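NMB1025 protein (Neisseria meningitidis serogroup B, PDB 3KJJ) is of unknown function but belongs to the YjgF (RutC) family, in which several trimeric relatives act as enamine or imine deaminases. Local coordinates at residues I73-M78 and A82-V87; A52-W57 and D89-A94; G28-S33 and C61-A66; I11-T16 and E22-N27. All blocks are in the same frame, centred on the assembly; numbering follows the deposited sequence.

Interaction 1 of 4, residues I73-M78 and A82-V87; sequences IYLRDM and AEMNGV
Leu75, near the end of strand 68-75, and Met84 of helix 81-91 mark the closest approach of the two backbones, and with their CA atoms 8.7 Å apart the gap is bridged by side chains alone. Met84, a selenomethionine, does most of the bridging. Its CG stands anti to the backbone N, which carries the chain off the helix toward the strand, and a bend at chi2 (-78°) then swings the selenium toward Ile73. Ile73 answers with its longer branch, and the two side chains meet tip to tip, CD1 of Ile73 lying 3.7 Å from SE of Met84. The shorter branch lies beside the same atom, Ile73 CG2 to Met84 SE being 4.1 Å. The terminal methyl CE is modelled too close to Ile73, and its exact place is doubtful. Nearer the helix backbone, Leu75 touches the root of the Met84 chain, CD2 of Leu75 lying 4.0 Å from CG of Met84. Val114 and Ile116 of strand 114-121, Thr47 of helix 43-60 and Arg100 of strand 99-104 also pack around these side chains. Tyr74 points to the other side of the sheet, where it packs on Tyr74 of the second subunit and Val103 of the third. Strand 68-75, helix 81-91 and the parallel strand 99-104 form a beta-alpha-beta crossover, part of the helix-over-sheet fold of YjgF proteins.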
loop_
_atom_site.group_PDB
_atom_site.type_symbol
_atom_site.label_atom_id
_atom_site.label_comp_id
_atom_site.label_asym_id
_atom_site.label_seq_id
_atom_site.Cartn_x
_atom_site.Cartn_y
_atom_site.Cartn_z
ATOM N N ILE B 73 0.719 -0.519 -8.972
ATOM C CA ILE B 73 1.432 -0.056 -10.140
ATOM C C ILE B 73 1.155 1.423 -10.257
ATOM O O ILE B 73 -0.000 1.842 -10.334
ATOM C CB ILE B 73 0.969 -0.777 -11.421
ATOM C CG1 ILE B 73 1.203 -2.292 -11.302
ATOM C CG2 ILE B 73 1.705 -0.217 -12.665
ATOM C CD1 ILE B 73 0.383 -3.109 -12.313
ATOM N N TYR B 74 2.229 2.195 -10.218
ATOM C CA TYR B 74 2.155 3.625 -10.354
ATOM C C TYR B 74 2.642 3.924 -11.767
ATOM O O TYR B 74 3.725 3.499 -12.150
ATOM C CB TYR B 74 3.041 4.289 -9.300
ATOM C CG TYR B 74 2.648 4.017 -7.859
ATOM C CD1 TYR B 74 1.556 4.662 -7.274
ATOM C CD2 TYR B 74 3.388 3.129 -7.069
ATOM C CE1 TYR B 74 1.198 4.414 -5.954
ATOM C CE2 TYR B 74 3.033 2.877 -5.760
ATOM C CZ TYR B 74 1.942 3.520 -5.208
ATOM O OH TYR B 74 1.600 3.275 -3.903
ATOM N N LEU B 75 1.828 4.616 -12.552
ATOM C CA LEU B 75 2.278 5.110 -13.852
ATOM C C LEU B 75 2.363 6.620 -13.795
ATOM O O LEU B 75 1.519 7.261 -13.173
ATOM C CB LEU B 75 1.316 4.698 -14.971
ATOM C CG LEU B 75 1.179 3.211 -15.295
ATOM C CD1 LEU B 75 -0.037 3.003 -16.203
ATOM C CD2 LEU B 75 2.448 2.662 -15.955
ATOM N N ARG B 76 3.377 7.175 -14.453
ATOM C CA ARG B 76 3.535 8.614 -14.579
ATOM C C ARG B 76 2.384 9.207 -15.395
ATOM O O ARG B 76 1.916 10.323 -15.134
ATOM C CB ARG B 76 4.877 8.942 -15.236
ATOM C CG ARG B 76 5.043 10.422 -15.554
ATOM C CD ARG B 76 6.304 10.724 -16.341
ATOM N NE ARG B 76 6.479 12.167 -16.497
ATOM C CZ ARG B 76 6.902 12.991 -15.541
ATOM N NH1 ARG B 76 7.214 12.528 -14.339
ATOM N NH2 ARG B 76 7.031 14.288 -15.791
ATOM N N ASP B 77 1.933 8.429 -16.367
ATOM C CA ASP B 77 0.958 8.850 -17.336
ATOM C C ASP B 77 0.017 7.675 -17.665
ATOM O O ASP B 77 0.431 6.716 -18.301
ATOM C CB ASP B 77 1.701 9.339 -18.592
ATOM C CG ASP B 77 0.782 10.002 -19.590
ATOM O OD1 ASP B 77 1.165 11.031 -20.180
ATOM O OD2 ASP B 77 -0.329 9.490 -19.789
HETATM N N MSE B 78 -1.244 7.763 -17.232
HETATM C CA MSE B 78 -2.238 6.691 -17.455
HETATM C C MSE B 78 -2.480 6.385 -18.938
HETATM O O MSE B 78 -3.111 5.389 -19.279
HETATM C CB MSE B 78 -3.562 6.989 -16.723
HETATM C CG MSE B 78 -4.587 5.808 -16.676
HETATM SE SE MSE B 78 -4.007 4.202 -15.652
HETATM C CE MSE B 78 -3.582 5.119 -14.013
ATOM N N ALA B 82 -2.485 0.447 -21.316
ATOM C CA ALA B 82 -2.524 -0.734 -22.183
ATOM C C ALA B 82 -1.134 -1.306 -22.464
ATOM O O ALA B 82 -0.962 -2.524 -22.501
ATOM C CB ALA B 82 -3.282 -0.448 -23.490
ATOM N N GLU B 83 -0.148 -0.431 -22.646
ATOM C CA GLU B 83 1.225 -0.857 -22.911
ATOM C C GLU B 83 1.824 -1.595 -21.718
ATOM O O GLU B 83 2.470 -2.635 -21.892
ATOM C CB GLU B 83 2.121 0.327 -23.294
ATOM C CG GLU B 83 3.497 -0.077 -23.823
ATOM C CD GLU B 83 4.251 1.062 -24.503
ATOM O OE1 GLU B 83 3.663 2.145 -24.693
ATOM O OE2 GLU B 83 5.439 0.875 -24.843
HETATM N N MSE B 84 1.616 -1.040 -20.523
HETATM C CA MSE B 84 2.071 -1.665 -19.275
HETATM C C MSE B 84 1.392 -3.021 -19.137
HETATM O O MSE B 84 2.079 -4.037 -19.011
HETATM C CB MSE B 84 1.795 -0.758 -18.066
HETATM C CG MSE B 84 2.273 -1.296 -16.700
HETATM SE SE MSE B 84 1.083 -2.680 -15.930
HETATM C CE MSE B 84 2.361 -3.427 -14.681
ATOM N N ASN B 85 0.055 -3.021 -19.210
ATOM C CA ASN B 85 -0.777 -4.236 -19.134
ATOM C C ASN B 85 -0.339 -5.375 -20.037
ATOM O O ASN B 85 -0.351 -6.526 -19.619
ATOM C CB ASN B 85 -2.255 -3.915 -19.426
ATOM C CG ASN B 85 -2.932 -3.186 -18.283
ATOM O OD1 ASN B 85 -2.459 -3.201 -17.152
ATOM N ND2 ASN B 85 -4.047 -2.538 -18.579
ATOM N N GLY B 86 0.048 -5.054 -21.271
ATOM C CA GLY B 86 0.510 -6.072 -22.219
ATOM C C GLY B 86 1.692 -6.866 -21.695
ATOM O O GLY B 86 1.768 -8.084 -21.890
ATOM N N VAL B 87 2.600 -6.180 -21.001
ATOM C CA VAL B 87 3.775 -6.820 -20.448
ATOM C C VAL B 87 3.414 -7.545 -19.143
ATOM O O VAL B 87 3.783 -8.705 -18.954
ATOM C CB VAL B 87 4.950 -5.822 -20.310
ATOM C CG1 VAL B 87 6.148 -6.467 -19.610
ATOM C CG2 VAL B 87 5.341 -5.299 -21.701
#

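Interaction 2 of 4, residues A52-W57 and D89-A94; sequences AQIDRW and DAWVAA
Asp55 and Trp91 join two helices through a forked hydrogen bond: the single indole N-H is shared by both carboxylate oxygens. NE1 of Trp91 lies 3.0 Å from OD1 of Asp55 and 3.2 Å from OD2 of Asp55. The longer branch is the straighter, at 159° against 137°, and OD2 also lies in the indole plane, whereas OD1 is tilted from it. Both oxygens are met on their syn side. The carboxylate thus sits at the nitrogen edge of the ring, its plane turned only 25° from the indole, a grip that should limit rotation of either group. Beside it, CG2 of Ile54 touches the benzo part of the indole, 4.1 Å from CZ2 of Trp91, with the two side chains crossing at about a right angle. One shell out, Lys65 makes a cation-pi contact with the indole, bonds the Trp91 carbonyl through NZ and packs its methylenes on Asp55, whose charge it may partly offset. Trp88 meets the Trp91 ring as well. The contact ties the C-terminal half of helix 43-60 to the last turn of helix 81-91, while Ile54 rests on Leu32 of strand 29-32 and on Ile116 and Ile118 of strand 114-121, in the sheet beneath.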
loop_
_atom_site.group_PDB
_atom_site.type_symbol
_atom_site.label_atom_id
_atom_site.label_comp_id
_atom_site.label_asym_id
_atom_site.label_seq_id
_atom_site.Cartn_x
_atom_site.Cartn_y
_atom_site.Cartn_z
ATOM N N ALA B 52 11.526 -7.867 -14.115
ATOM C CA ALA B 52 12.747 -8.686 -14.000
ATOM C C ALA B 52 13.468 -8.495 -12.666
ATOM O O ALA B 52 13.906 -9.466 -12.040
ATOM C CB ALA B 52 13.704 -8.430 -15.191
ATOM N N GLN B 53 13.551 -7.247 -12.213
ATOM C CA GLN B 53 13.995 -6.930 -10.853
ATOM C C GLN B 53 13.154 -7.625 -9.797
ATOM O O GLN B 53 13.693 -8.203 -8.844
ATOM C CB GLN B 53 13.915 -5.425 -10.606
ATOM C CG GLN B 53 14.918 -4.598 -11.378
ATOM C CD GLN B 53 14.721 -3.122 -11.122
ATOM O OE1 GLN B 53 14.848 -2.661 -9.997
ATOM N NE2 GLN B 53 14.391 -2.376 -12.171
ATOM N N ILE B 54 11.831 -7.558 -9.955
ATOM C CA ILE B 54 10.936 -8.173 -8.987
ATOM C C ILE B 54 11.219 -9.668 -8.890
ATOM O O ILE B 54 11.352 -10.200 -7.776
ATOM C CB ILE B 54 9.440 -7.833 -9.259
ATOM C CG1 ILE B 54 9.157 -6.387 -8.816
ATOM C CG2 ILE B 54 8.526 -8.803 -8.517
ATOM C CD1 ILE B 54 7.896 -5.742 -9.402
ATOM N N ASP B 55 11.355 -10.313 -10.053
ATOM C CA ASP B 55 11.742 -11.720 -10.146
ATOM C C ASP B 55 13.018 -11.981 -9.341
ATOM O O ASP B 55 13.077 -12.924 -8.565
ATOM C CB ASP B 55 11.967 -12.149 -11.603
ATOM C CG ASP B 55 10.670 -12.304 -12.394
ATOM O OD1 ASP B 55 9.587 -12.454 -11.788
ATOM O OD2 ASP B 55 10.751 -12.296 -13.643
ATOM N N ARG B 56 14.019 -11.125 -9.515
ATOM C CA ARG B 56 15.316 -11.317 -8.864
ATOM C C ARG B 56 15.216 -11.164 -7.345
ATOM O O ARG B 56 15.761 -11.986 -6.608
ATOM C CB ARG B 56 16.396 -10.412 -9.467
ATOM C CG ARG B 56 16.872 -10.851 -10.862
ATOM C CD ARG B 56 18.181 -10.158 -11.293
ATOM N NE ARG B 56 18.075 -8.694 -11.312
ATOM C CZ ARG B 56 17.622 -7.980 -12.344
ATOM N NH1 ARG B 56 17.219 -8.588 -13.452
ATOM N NH2 ARG B 56 17.564 -6.648 -12.266
ATOM N N TRP B 57 14.469 -10.157 -6.883
ATOM C CA TRP B 57 14.291 -9.937 -5.446
ATOM C C TRP B 57 13.364 -10.944 -4.770
ATOM O O TRP B 57 13.560 -11.271 -3.601
ATOM C CB TRP B 57 13.876 -8.486 -5.134
ATOM C CG TRP B 57 15.008 -7.509 -5.401
ATOM C CD1 TRP B 57 15.052 -6.555 -6.380
ATOM C CD2 TRP B 57 16.257 -7.417 -4.698
ATOM N NE1 TRP B 57 16.234 -5.870 -6.323
ATOM C CE2 TRP B 57 16.999 -6.382 -5.303
ATOM C CE3 TRP B 57 16.826 -8.121 -3.627
ATOM C CZ2 TRP B 57 18.279 -6.024 -4.870
ATOM C CZ3 TRP B 57 18.096 -7.757 -3.189
ATOM C CH2 TRP B 57 18.808 -6.716 -3.811
ATOM N N ASP B 89 0.416 -8.670 -18.198
ATOM C CA ASP B 89 -0.436 -9.816 -18.543
ATOM C C ASP B 89 0.332 -11.055 -18.975
ATOM O O ASP B 89 -0.080 -12.173 -18.659
ATOM C CB ASP B 89 -1.451 -9.450 -19.633
ATOM C CG ASP B 89 -2.519 -8.506 -19.137
ATOM O OD1 ASP B 89 -2.552 -8.222 -17.921
ATOM O OD2 ASP B 89 -3.328 -8.047 -19.968
ATOM N N ALA B 90 1.426 -10.848 -19.708
ATOM C CA ALA B 90 2.312 -11.928 -20.160
ATOM C C ALA B 90 3.201 -12.476 -19.040
ATOM O O ALA B 90 3.604 -13.643 -19.073
ATOM C CB ALA B 90 3.175 -11.450 -21.327
ATOM N N TRP B 91 3.491 -11.633 -18.056
ATOM C CA TRP B 91 4.424 -11.964 -16.972
ATOM C C TRP B 91 3.746 -12.693 -15.823
ATOM O O TRP B 91 4.307 -13.661 -15.317
ATOM C CB TRP B 91 5.138 -10.711 -16.474
ATOM C CG TRP B 91 5.991 -10.868 -15.220
ATOM C CD1 TRP B 91 7.303 -11.241 -15.165
ATOM C CD2 TRP B 91 5.597 -10.594 -13.865
ATOM N NE1 TRP B 91 7.744 -11.244 -13.859
ATOM C CE2 TRP B 91 6.720 -10.844 -13.043
ATOM C CE3 TRP B 91 4.399 -10.167 -13.267
ATOM C CZ2 TRP B 91 6.681 -10.684 -11.653
ATOM C CZ3 TRP B 91 4.359 -10.003 -11.898
ATOM C CH2 TRP B 91 5.498 -10.266 -11.098
ATOM N N VAL B 92 2.547 -12.251 -15.420
ATOM C CA VAL B 92 1.879 -12.868 -14.246
ATOM C C VAL B 92 1.686 -14.385 -14.346
ATOM O O VAL B 92 1.566 -14.944 -15.439
ATOM C CB VAL B 92 0.530 -12.203 -13.863
ATOM C CG1 VAL B 92 0.769 -10.835 -13.271
ATOM C CG2 VAL B 92 -0.413 -12.133 -15.054
ATOM N N ALA B 93 1.683 -15.048 -13.197
ATOM C CA ALA B 93 1.459 -16.485 -13.166
ATOM C C ALA B 93 -0.035 -16.733 -13.309
ATOM O O ALA B 93 -0.827 -16.320 -12.464
ATOM C CB ALA B 93 1.991 -17.079 -11.857
ATOM N N ALA B 94 -0.421 -17.377 -14.407
ATOM C CA ALA B 94 -1.828 -17.624 -14.716
ATOM C C ALA B 94 -2.487 -18.467 -13.624
ATOM O O ALA B 94 -1.881 -19.417 -13.127
ATOM C CB ALA B 94 -1.945 -18.309 -16.097
#

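Interaction 3 of 4, residues G28-S33 and C61-A66; sequences GLIFLS and CGSDKA
Between Ile30 and the chain corner at Cys61 and Ser63 there is no flat group: the contact is aliphatic, with one ring close by. That ring, of Phe14, lies against SG of Cys61, while Phe31 is turned to the other side of the sheet, against Leu69 of the third subunit. The corner itself is a Schellman motif, a common C-terminal helix cap: Gly62, with phi 76°, leaves the helical path after helix 43-60 while two hydrogen bonds reach back into the last turn. Ile30 is a residue of strand 29-32, so the contact seats the end of the helix on the sheet of this alpha-beta fold. Both branches of Ile30 are used. The longer one is extended, chi2 158°, which lets its terminal methyl settle at the corner, where CD1 of Ile30 lies 3.6 Å from CB of Cys61. The shorter branch meets the sulfur, with Ile30 CG2 and Cys61 SG 4.0 Å apart. That sulfur also packs on Ala23, so the cysteine touches three successive strands, 11-16, 21-26 and 29-32. Farther along the loop, Asp64 is held by a salt bridge to Arg123 and a hydrogen bond to His67. At Ser63 the hydroxyl is anti to the backbone N, chi1 -167°, and its OG is hydrogen-bonded to the carbonyl of Val121; the methylene is what faces the isoleucine, with CB of Ser63 3.5 Å from CD1 of Ile30.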
loop_
_atom_site.group_PDB
_atom_site.type_symbol
_atom_site.label_atom_id
_atom_site.label_comp_id
_atom_site.label_asym_id
_atom_site.label_seq_id
_atom_site.Cartn_x
_atom_site.Cartn_y
_atom_site.Cartn_z
ATOM N N GLY B 28 6.829 -14.966 7.104
ATOM C CA GLY B 28 6.273 -15.470 5.868
ATOM C C GLY B 28 5.934 -14.411 4.836
ATOM O O GLY B 28 5.791 -14.745 3.670
ATOM N N LEU B 29 5.803 -13.152 5.260
ATOM C CA LEU B 29 5.458 -12.048 4.344
ATOM C C LEU B 29 6.692 -11.330 3.843
ATOM O O LEU B 29 7.700 -11.251 4.540
ATOM C CB LEU B 29 4.537 -11.021 5.005
ATOM C CG LEU B 29 3.129 -11.433 5.418
ATOM C CD1 LEU B 29 2.525 -10.365 6.314
ATOM C CD2 LEU B 29 2.231 -11.723 4.230
ATOM N N ILE B 30 6.581 -10.770 2.642
ATOM C CA ILE B 30 7.703 -10.140 1.956
ATOM C C ILE B 30 7.213 -8.808 1.385
ATOM O O ILE B 30 6.189 -8.767 0.704
ATOM C CB ILE B 30 8.219 -11.049 0.822
ATOM C CG1 ILE B 30 8.938 -12.278 1.402
ATOM C CG2 ILE B 30 9.147 -10.277 -0.145
ATOM C CD1 ILE B 30 9.009 -13.460 0.446
ATOM N N PHE B 31 7.928 -7.731 1.697
ATOM C CA PHE B 31 7.616 -6.408 1.175
ATOM C C PHE B 31 8.781 -5.940 0.300
ATOM O O PHE B 31 9.919 -5.859 0.764
ATOM C CB PHE B 31 7.340 -5.428 2.328
ATOM C CG PHE B 31 6.101 -5.753 3.115
ATOM C CD1 PHE B 31 4.897 -5.119 2.830
ATOM C CD2 PHE B 31 6.135 -6.708 4.132
ATOM C CE1 PHE B 31 3.738 -5.415 3.555
ATOM C CE2 PHE B 31 4.984 -7.016 4.860
ATOM C CZ PHE B 31 3.788 -6.366 4.574
ATOM N N LEU B 32 8.517 -5.680 -0.978
ATOM C CA LEU B 32 9.555 -5.117 -1.847
ATOM C C LEU B 32 9.450 -3.586 -1.876
ATOM O O LEU B 32 8.341 -3.045 -1.877
ATOM C CB LEU B 32 9.446 -5.667 -3.270
ATOM C CG LEU B 32 9.487 -7.166 -3.588
ATOM C CD1 LEU B 32 9.708 -7.390 -5.103
ATOM C CD2 LEU B 32 10.569 -7.886 -2.795
ATOM N N SER B 33 10.596 -2.899 -1.899
ATOM C CA SER B 33 10.622 -1.467 -2.222
ATOM C C SER B 33 9.941 -1.329 -3.577
ATOM O O SER B 33 9.898 -2.279 -4.357
ATOM C CB SER B 33 12.069 -0.926 -2.322
ATOM O OG SER B 33 12.603 -0.559 -1.059
ATOM N N CYS B 61 14.296 -13.737 -1.731
ATOM C CA CYS B 61 13.474 -13.912 -0.516
ATOM C C CYS B 61 12.814 -15.286 -0.350
ATOM O O CYS B 61 12.065 -15.511 0.614
ATOM C CB CYS B 61 12.394 -12.828 -0.434
ATOM S SG CYS B 61 13.037 -11.150 -0.381
ATOM N N GLY B 62 13.074 -16.200 -1.281
ATOM C CA GLY B 62 12.465 -17.527 -1.229
ATOM C C GLY B 62 11.012 -17.482 -1.669
ATOM O O GLY B 62 10.179 -18.244 -1.184
ATOM N N SER B 63 10.717 -16.559 -2.579
ATOM C CA SER B 63 9.393 -16.420 -3.154
ATOM C C SER B 63 9.531 -16.402 -4.669
ATOM O O SER B 63 10.617 -16.631 -5.212
ATOM C CB SER B 63 8.736 -15.122 -2.677
ATOM O OG SER B 63 7.347 -15.081 -2.978
ATOM N N ASP B 64 8.417 -16.130 -5.341
ATOM C CA ASP B 64 8.406 -15.908 -6.776
ATOM C C ASP B 64 7.096 -15.223 -7.146
ATOM O O ASP B 64 6.251 -14.961 -6.275
ATOM C CB ASP B 64 8.586 -17.220 -7.554
ATOM C CG ASP B 64 7.581 -18.272 -7.149
ATOM O OD1 ASP B 64 6.374 -17.953 -7.132
ATOM O OD2 ASP B 64 7.999 -19.414 -6.847
ATOM N N LYS B 65 6.929 -14.942 -8.434
ATOM C CA LYS B 65 5.777 -14.173 -8.922
ATOM C C LYS B 65 4.448 -14.904 -8.706
ATOM O O LYS B 65 3.410 -14.274 -8.515
ATOM C CB LYS B 65 5.988 -13.751 -10.393
ATOM C CG LYS B 65 5.863 -14.863 -11.430
ATOM C CD LYS B 65 6.695 -14.579 -12.677
ATOM C CE LYS B 65 6.386 -15.598 -13.771
ATOM N NZ LYS B 65 6.858 -15.155 -15.118
ATOM N N ALA B 66 4.499 -16.235 -8.690
ATOM C CA ALA B 66 3.320 -17.065 -8.429
ATOM C C ALA B 66 2.948 -17.041 -6.948
ATOM O O ALA B 66 2.023 -17.716 -6.524
ATOM C CB ALA B 66 3.578 -18.497 -8.895
#

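Interaction 4 of 4, residues I11-T16 and E22-N27; sequences IRYFGT and EAVGAN
Ile11 and Val24 make the tightest packing of this antiparallel strand pair, with Tyr13 in normal contact beside them. The two methyls of Val24 are shared out: CG1 of Val24 is pressed to 3.4 Å from CG2 of Ile11, closer than usual for carbons, while CG2 of Val24 lies 3.8 Å from CD1 of Tyr13. Val24 and Tyr13 run side by side in the same direction, and the same Ile11 methyl sits over one face of the tyrosine ring near its rim. This face is covered by the third subunit, where Tyr13 meets Ala66, Val24 meets Ala99 and Ile11 meets Val121. On the other face Phe14 pairs with Ala23, CB to CB 3.7 Å, its ring edge turned to the Ala23 backbone. Arg12 is the loose part: it lies opposite Gly25, which has no side chain to meet it, and a bend at chi2 (86°) leads its exposed end away. Between the two faces, the backbones are firmly hydrogen-bonded. Arg12 N gives a nearly straight bond of 2.7 Å to Gly25 O, and Phe14 N reaches Ala23 O at the same length. The grip slackens at the corner, where Glu22 N lies 3.3 Å from Gly15 O and 64° out of the carbonyl plane. Glu22 and Ala23 both face Phe14, a classic beta bulge, close to where both strands turn a corner. The whole is a bulged beta hairpin forming one edge of the sheet within this chain.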
loop_
_atom_site.group_PDB
_atom_site.type_symbol
_atom_site.label_atom_id
_atom_site.label_comp_id
_atom_site.label_asym_id
_atom_site.label_seq_id
_atom_site.Cartn_x
_atom_site.Cartn_y
_atom_site.Cartn_z
ATOM N N ILE B 11 12.782 -10.101 11.713
ATOM C CA ILE B 11 12.834 -9.507 10.373
ATOM C C ILE B 11 14.146 -9.838 9.669
ATOM O O ILE B 11 15.208 -9.846 10.300
ATOM C CB ILE B 11 12.635 -7.975 10.421
ATOM C CG1 ILE B 11 11.421 -7.618 11.274
ATOM C CG2 ILE B 11 12.456 -7.406 9.019
ATOM C CD1 ILE B 11 11.421 -6.197 11.784
ATOM N N ARG B 12 14.060 -10.140 8.373
ATOM C CA ARG B 12 15.241 -10.219 7.517
ATOM C C ARG B 12 15.212 -9.094 6.486
ATOM O O ARG B 12 14.135 -8.699 6.024
ATOM C CB ARG B 12 15.342 -11.582 6.820
ATOM C CG ARG B 12 16.007 -12.681 7.660
ATOM C CD ARG B 12 15.020 -13.404 8.575
ATOM N NE ARG B 12 15.643 -14.518 9.295
ATOM C CZ ARG B 12 15.506 -15.805 8.972
ATOM N NH1 ARG B 12 14.760 -16.173 7.935
ATOM N NH2 ARG B 12 16.118 -16.734 9.696
ATOM N N TYR B 13 16.390 -8.566 6.155
ATOM C CA TYR B 13 16.521 -7.436 5.218
ATOM C C TYR B 13 17.383 -7.832 4.025
ATOM O O TYR B 13 18.395 -8.516 4.182
ATOM C CB TYR B 13 17.131 -6.210 5.921
ATOM C CG TYR B 13 16.329 -5.671 7.097
ATOM C CD1 TYR B 13 15.518 -4.542 6.958
ATOM C CD2 TYR B 13 16.399 -6.284 8.356
ATOM C CE1 TYR B 13 14.772 -4.049 8.051
ATOM C CE2 TYR B 13 15.682 -5.798 9.440
ATOM C CZ TYR B 13 14.871 -4.685 9.286
ATOM O OH TYR B 13 14.169 -4.234 10.376
ATOM N N PHE B 14 16.987 -7.402 2.829
ATOM C CA PHE B 14 17.719 -7.738 1.613
ATOM C C PHE B 14 17.999 -6.466 0.829
ATOM O O PHE B 14 17.109 -5.625 0.666
ATOM C CB PHE B 14 16.919 -8.706 0.724
ATOM C CG PHE B 14 16.478 -9.963 1.423
ATOM C CD1 PHE B 14 17.246 -11.120 1.359
ATOM C CD2 PHE B 14 15.291 -9.990 2.141
ATOM C CE1 PHE B 14 16.840 -12.283 2.016
ATOM C CE2 PHE B 14 14.877 -11.147 2.794
ATOM C CZ PHE B 14 15.649 -12.295 2.723
ATOM N N GLY B 15 19.228 -6.336 0.340
ATOM C CA GLY B 15 19.608 -5.201 -0.511
ATOM C C GLY B 15 19.492 -3.877 0.222
ATOM O O GLY B 15 18.975 -2.905 -0.324
ATOM N N THR B 16 19.974 -3.851 1.464
ATOM C CA THR B 16 19.841 -2.693 2.348
ATOM C C THR B 16 20.754 -1.545 1.913
ATOM O O THR B 16 21.944 -1.745 1.646
ATOM C CB THR B 16 20.130 -3.086 3.827
ATOM O OG1 THR B 16 19.200 -4.094 4.239
ATOM C CG2 THR B 16 20.004 -1.887 4.764
ATOM N N GLU B 22 15.717 -3.247 -0.467
ATOM C CA GLU B 22 15.014 -3.739 -1.643
ATOM C C GLU B 22 13.927 -4.717 -1.255
ATOM O O GLU B 22 12.861 -4.769 -1.881
ATOM C CB GLU B 22 15.997 -4.402 -2.609
ATOM C CG GLU B 22 17.025 -3.447 -3.195
ATOM C CD GLU B 22 16.433 -2.454 -4.191
ATOM O OE1 GLU B 22 15.183 -2.326 -4.292
ATOM O OE2 GLU B 22 17.240 -1.789 -4.870
ATOM N N ALA B 23 14.204 -5.504 -0.220
ATOM C CA ALA B 23 13.245 -6.485 0.275
ATOM C C ALA B 23 13.364 -6.600 1.784
ATOM O O ALA B 23 14.454 -6.477 2.345
ATOM C CB ALA B 23 13.474 -7.811 -0.371
ATOM N N VAL B 24 12.221 -6.811 2.428
ATOM C CA VAL B 24 12.131 -7.016 3.865
ATOM C C VAL B 24 11.146 -8.159 4.086
ATOM O O VAL B 24 10.082 -8.189 3.464
ATOM C CB VAL B 24 11.633 -5.752 4.597
ATOM C CG1 VAL B 24 11.340 -6.063 6.053
ATOM C CG2 VAL B 24 12.657 -4.606 4.483
ATOM N N GLY B 25 11.514 -9.102 4.955
ATOM C CA GLY B 25 10.691 -10.273 5.218
ATOM C C GLY B 25 10.532 -10.599 6.688
ATOM O O GLY B 25 11.520 -10.598 7.430
ATOM N N ALA B 26 9.289 -10.907 7.079
ATOM C CA ALA B 26 8.905 -11.204 8.465
ATOM C C ALA B 26 7.666 -12.099 8.513
ATOM O O ALA B 26 6.657 -11.808 7.862
ATOM C CB ALA B 26 8.662 -9.907 9.258
ATOM N N ASN B 27 7.764 -13.165 9.314
ATOM C CA ASN B 27 6.790 -14.269 9.411
ATOM C C ASN B 27 6.059 -14.637 8.131
ATOM O O ASN B 27 4.830 -14.613 8.082
ATOM C CB ASN B 27 5.784 -14.068 10.559
ATOM C CG ASN B 27 4.969 -15.336 10.860
ATOM O OD1 ASN B 27 5.501 -16.452 10.884
ATOM N ND2 ASN B 27 3.670 -15.160 11.079
#

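From the N terminus, interaction 4 closes first, a short hairpin complete before the others begin. Strand 29-32 follows, hydrogen-bonded to the hairpin, and opens interaction 3; helix 43-60 opens interaction 2 before the loop at 61-66 closes interaction 3, so these two cross. They touch as well, because residues 61-66 also reach the end of helix 81-91. Interaction 1 then opens and closes between the two segments of interaction 2, being local to the crossover that leaves the end of strand 68-75. Interaction 4 builds the hairpin, interaction 3 ties the next strand to the end of the first helix, interaction 2 joins the helices, and interaction 1 fixes the second helix to the sheet's other half.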